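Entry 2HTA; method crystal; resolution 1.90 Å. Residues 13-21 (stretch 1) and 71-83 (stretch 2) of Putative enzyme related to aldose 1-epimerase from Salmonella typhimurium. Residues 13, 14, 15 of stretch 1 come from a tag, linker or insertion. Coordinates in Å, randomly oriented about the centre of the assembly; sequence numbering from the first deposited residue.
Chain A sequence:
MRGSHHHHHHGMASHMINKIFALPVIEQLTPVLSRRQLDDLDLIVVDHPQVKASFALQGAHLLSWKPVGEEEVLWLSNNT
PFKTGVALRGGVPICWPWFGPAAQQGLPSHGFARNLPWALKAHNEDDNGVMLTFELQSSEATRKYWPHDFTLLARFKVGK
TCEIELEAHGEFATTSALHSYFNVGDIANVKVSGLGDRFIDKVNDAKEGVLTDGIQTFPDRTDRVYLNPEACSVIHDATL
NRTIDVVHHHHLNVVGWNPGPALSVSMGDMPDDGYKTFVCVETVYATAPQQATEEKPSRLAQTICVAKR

Stretch 1 (13-21) ASHMINKIF
Stretch 2, residues 71-83: EEVLWLSNNTPFK

Residues Ser14 to Phe21 lie in a helix that runs on beyond the stretch; phi is near -65° and psi near -40° through Ile20, and Phe21 has phi/psi -75°/-11°. The helix packs on stretch 2, which has no regular secondary structure: Leu74 to Ser77 are extended, and a type I turn spans Ser77 to Thr80, closed by Thr80 N to Ser77 O at 3.3 Å. No direct hydrogen bond joins the stretches; 595 Å² is buried, largely by apolar side chains. The register pairs Ala13 with Leu76 and Met16 with Asn78, each with CA atoms 5.0 Å apart.

Tag residue Ala13 points toward stretch 2: its CA makes a C-H...O contact with Leu76 O (3.4 Å), while its CB lies 3.7 Å from Trp75 CD1. A water accepts from Asn78 N (2.8 Å) and donates to Leu76 O (2.9 Å), with a weak bond from Ala13 N (3.4 Å). Ser14 OG, also from the tag, donates to a second water (3.0 Å), which donates to Glu72 OE2 (2.6 Å) and Asn18 OD1 (3.0 Å). Tag residue His15 (chi1 t) meets Asn78 ND2 at its ring edge, CD2 to ND2 3.2 Å.

Met16, Ile17 and Ile20 point their CA-to-CB bonds toward stretch 2, and all three meet the Leu76 CD2 methyl in apolar van der Waals contact, which buries these side chains away from solvent. Met16 (t, p, chi3 -136°) places CG 3.6 Å from Leu76 CD2 and CE 3.6 Å from Phe82 CE2. Ile17 (m, t) sets CG1 4.0 Å from Leu76 CD2. One turn beyond Met16, Ile20 (m, t) brings CD1 within 3.7 Å of Leu76 CD2 (Leu76 t, p).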

# COMPACT_ATOMS: atom_id res chain seq x y z
N ALA A 13 -0.17 -14.87 -5.01
CA ALA A 13 -1.14 -13.95 -4.32
C ALA A 13 -2.57 -14.53 -4.21
O ALA A 13 -3.17 -14.50 -3.13
CB ALA A 13 -1.16 -12.55 -5.00
N SER A 14 -3.09 -15.06 -5.33
CA SER A 14 -4.48 -15.57 -5.41
C SER A 14 -4.73 -16.67 -4.37
O SER A 14 -5.80 -16.72 -3.77
CB SER A 14 -4.82 -16.06 -6.82
OG SER A 14 -6.13 -15.66 -7.18
N HIS A 15 -3.74 -17.52 -4.15
CA HIS A 15 -3.85 -18.55 -3.13
C HIS A 15 -4.02 -18.03 -1.69
O HIS A 15 -4.84 -18.54 -0.89
CB HIS A 15 -2.61 -19.43 -3.17
CG HIS A 15 -2.64 -20.56 -2.19
ND1 HIS A 15 -3.39 -21.70 -2.40
CD2 HIS A 15 -2.02 -20.73 -1.00
CE1 HIS A 15 -3.24 -22.52 -1.37
NE2 HIS A 15 -2.40 -21.96 -0.51
N MET A 16 -3.16 -17.09 -1.32
CA MET A 16 -3.20 -16.52 0.02
C MET A 16 -4.50 -15.71 0.17
O MET A 16 -5.14 -15.73 1.21
CB MET A 16 -1.99 -15.61 0.21
CG MET A 16 -2.06 -14.87 1.48
SD MET A 16 -1.72 -16.03 2.80
CE MET A 16 -2.92 -15.65 3.99
N ILE A 17 -4.87 -14.97 -0.87
CA ILE A 17 -6.08 -14.15 -0.77
C ILE A 17 -7.32 -15.06 -0.68
O ILE A 17 -8.27 -14.75 0.04
CB ILE A 17 -6.18 -13.15 -1.99
CG1 ILE A 17 -5.06 -12.12 -1.89
CG2 ILE A 17 -7.54 -12.43 -2.03
CD1 ILE A 17 -4.75 -11.46 -3.21
N ASN A 18 -7.31 -16.18 -1.40
CA ASN A 18 -8.44 -17.13 -1.30
C ASN A 18 -8.57 -17.72 0.12
O ASN A 18 -9.67 -17.97 0.60
CB ASN A 18 -8.31 -18.22 -2.38
CG ASN A 18 -8.60 -17.71 -3.75
OD1 ASN A 18 -9.24 -16.65 -3.89
ND2 ASN A 18 -8.12 -18.41 -4.79
N LYS A 19 -7.45 -17.89 0.81
CA LYS A 19 -7.45 -18.32 2.23
C LYS A 19 -8.28 -17.36 3.13
O LYS A 19 -9.11 -17.80 3.95
CB LYS A 19 -6.03 -18.41 2.75
CG LYS A 19 -5.28 -19.67 2.30
CD LYS A 19 -4.05 -19.92 3.24
N ILE A 20 -8.15 -16.07 2.87
CA ILE A 20 -8.78 -15.08 3.70
C ILE A 20 -10.29 -15.17 3.46
O ILE A 20 -11.10 -15.12 4.39
CB ILE A 20 -8.23 -13.65 3.33
CG1 ILE A 20 -6.78 -13.54 3.82
CG2 ILE A 20 -9.15 -12.54 3.92
CD1 ILE A 20 -6.02 -12.29 3.31
N PHE A 21 -10.68 -15.28 2.20
CA PHE A 21 -12.12 -15.28 1.89
C PHE A 21 -12.80 -16.63 2.24
O PHE A 21 -14.02 -16.72 2.28
CB PHE A 21 -12.33 -14.96 0.42
CG PHE A 21 -12.22 -13.48 0.14
CD1 PHE A 21 -13.34 -12.69 0.14
CD2 PHE A 21 -10.97 -12.90 -0.06
CE1 PHE A 21 -13.26 -11.31 -0.06
CE2 PHE A 21 -10.87 -11.50 -0.27
CZ PHE A 21 -12.04 -10.73 -0.27
N GLU A 71 -8.89 -9.81 -12.50
CA GLU A 71 -8.03 -10.60 -11.61
C GLU A 71 -7.63 -9.73 -10.43
O GLU A 71 -7.72 -8.50 -10.48
CB GLU A 71 -6.77 -11.06 -12.37
CG GLU A 71 -7.09 -11.63 -13.76
CD GLU A 71 -7.20 -13.10 -13.77
OE1 GLU A 71 -7.70 -13.69 -12.77
OE2 GLU A 71 -6.75 -13.68 -14.79
N GLU A 72 -7.23 -10.37 -9.34
CA GLU A 72 -6.76 -9.60 -8.18
C GLU A 72 -5.82 -8.47 -8.65
O GLU A 72 -4.90 -8.68 -9.45
CB GLU A 72 -5.96 -10.52 -7.23
CG GLU A 72 -6.79 -11.70 -6.61
CD GLU A 72 -7.84 -11.27 -5.57
OE1 GLU A 72 -7.78 -10.13 -5.00
OE2 GLU A 72 -8.76 -12.10 -5.28
N VAL A 73 -6.02 -7.31 -8.08
CA VAL A 73 -5.21 -6.15 -8.45
C VAL A 73 -3.99 -5.99 -7.54
O VAL A 73 -2.94 -5.56 -8.00
CB VAL A 73 -6.04 -4.89 -8.41
CG1 VAL A 73 -5.17 -3.63 -8.75
CG2 VAL A 73 -7.14 -5.01 -9.45
N LEU A 74 -4.16 -6.24 -6.25
CA LEU A 74 -3.06 -6.15 -5.30
C LEU A 74 -2.43 -7.50 -5.03
O LEU A 74 -3.11 -8.50 -4.92
CB LEU A 74 -3.58 -5.61 -3.95
CG LEU A 74 -4.19 -4.19 -4.01
CD1 LEU A 74 -4.82 -3.87 -2.68
CD2 LEU A 74 -3.07 -3.15 -4.41
N TRP A 75 -1.13 -7.50 -4.86
CA TRP A 75 -0.38 -8.72 -4.56
C TRP A 75 -0.25 -8.79 -3.05
O TRP A 75 -0.01 -7.76 -2.38
CB TRP A 75 0.99 -8.60 -5.20
CG TRP A 75 1.90 -9.79 -5.02
CD1 TRP A 75 2.03 -10.89 -5.87
CD2 TRP A 75 2.83 -9.99 -3.95
NE1 TRP A 75 2.98 -11.74 -5.37
CE2 TRP A 75 3.49 -11.24 -4.20
CE3 TRP A 75 3.19 -9.25 -2.81
CZ2 TRP A 75 4.45 -11.73 -3.36
CZ3 TRP A 75 4.15 -9.75 -1.97
CH2 TRP A 75 4.79 -10.98 -2.25
N LEU A 76 -0.38 -10.00 -2.50
CA LEU A 76 -0.21 -10.27 -1.10
C LEU A 76 0.72 -11.49 -0.99
O LEU A 76 0.60 -12.41 -1.77
CB LEU A 76 -1.53 -10.59 -0.45
CG LEU A 76 -1.58 -10.79 1.07
CD1 LEU A 76 -1.29 -9.53 1.85
CD2 LEU A 76 -2.93 -11.35 1.44
N SER A 77 1.67 -11.45 -0.06
CA SER A 77 2.65 -12.55 0.08
C SER A 77 2.01 -13.79 0.71
O SER A 77 1.41 -13.73 1.80
CB SER A 77 3.83 -12.09 0.95
OG SER A 77 4.73 -13.19 1.20
N ASN A 78 2.14 -14.92 0.01
CA ASN A 78 1.72 -16.22 0.53
C ASN A 78 2.60 -16.68 1.74
O ASN A 78 2.29 -17.67 2.46
CB ASN A 78 1.71 -17.27 -0.61
CG ASN A 78 1.03 -18.62 -0.19
OD1 ASN A 78 1.59 -19.72 -0.40
ND2 ASN A 78 -0.17 -18.53 0.43
N ASN A 79 3.68 -15.94 1.99
CA ASN A 79 4.55 -16.21 3.14
C ASN A 79 4.56 -15.15 4.21
O ASN A 79 5.41 -15.22 5.13
CB ASN A 79 6.01 -16.38 2.67
CG ASN A 79 6.23 -17.69 1.89
OD1 ASN A 79 5.28 -18.25 1.32
ND2 ASN A 79 7.48 -18.15 1.83
N THR A 80 3.65 -14.18 4.16
CA THR A 80 3.64 -13.17 5.22
C THR A 80 3.11 -13.71 6.53
O THR A 80 2.11 -14.43 6.54
CB THR A 80 2.90 -11.85 4.80
OG1 THR A 80 3.16 -10.85 5.79
CG2 THR A 80 1.41 -12.04 4.65
N PRO A 81 3.77 -13.38 7.65
CA PRO A 81 3.12 -13.66 8.92
C PRO A 81 1.85 -12.84 9.09
O PRO A 81 1.71 -11.79 8.45
CB PRO A 81 4.18 -13.23 9.96
CG PRO A 81 5.46 -13.22 9.25
CD PRO A 81 5.08 -12.76 7.84
N PHE A 82 0.91 -13.33 9.90
CA PHE A 82 -0.24 -12.60 10.43
C PHE A 82 -0.08 -12.61 11.94
O PHE A 82 -0.73 -13.36 12.63
CB PHE A 82 -1.60 -13.20 9.99
CG PHE A 82 -1.95 -12.86 8.57
CD1 PHE A 82 -2.95 -11.93 8.28
CD2 PHE A 82 -1.23 -13.42 7.51
CE1 PHE A 82 -3.26 -11.60 6.98
CE2 PHE A 82 -1.56 -13.08 6.16
CZ PHE A 82 -2.52 -12.16 5.92
N LYS A 83 0.82 -11.77 12.43
CA LYS A 83 1.25 -11.76 13.83
C LYS A 83 1.18 -10.34 14.38
O LYS A 83 1.52 -9.35 13.69
CB LYS A 83 2.72 -12.20 13.93
CG LYS A 83 3.02 -13.64 13.51
CD LYS A 83 2.48 -14.66 14.47
CE LYS A 83 3.09 -16.06 14.20
NZ LYS A 83 2.25 -17.04 14.98
O HOH W 1 2.32 -14.52 -2.74
O HOH W 2 -8.65 -14.61 -6.06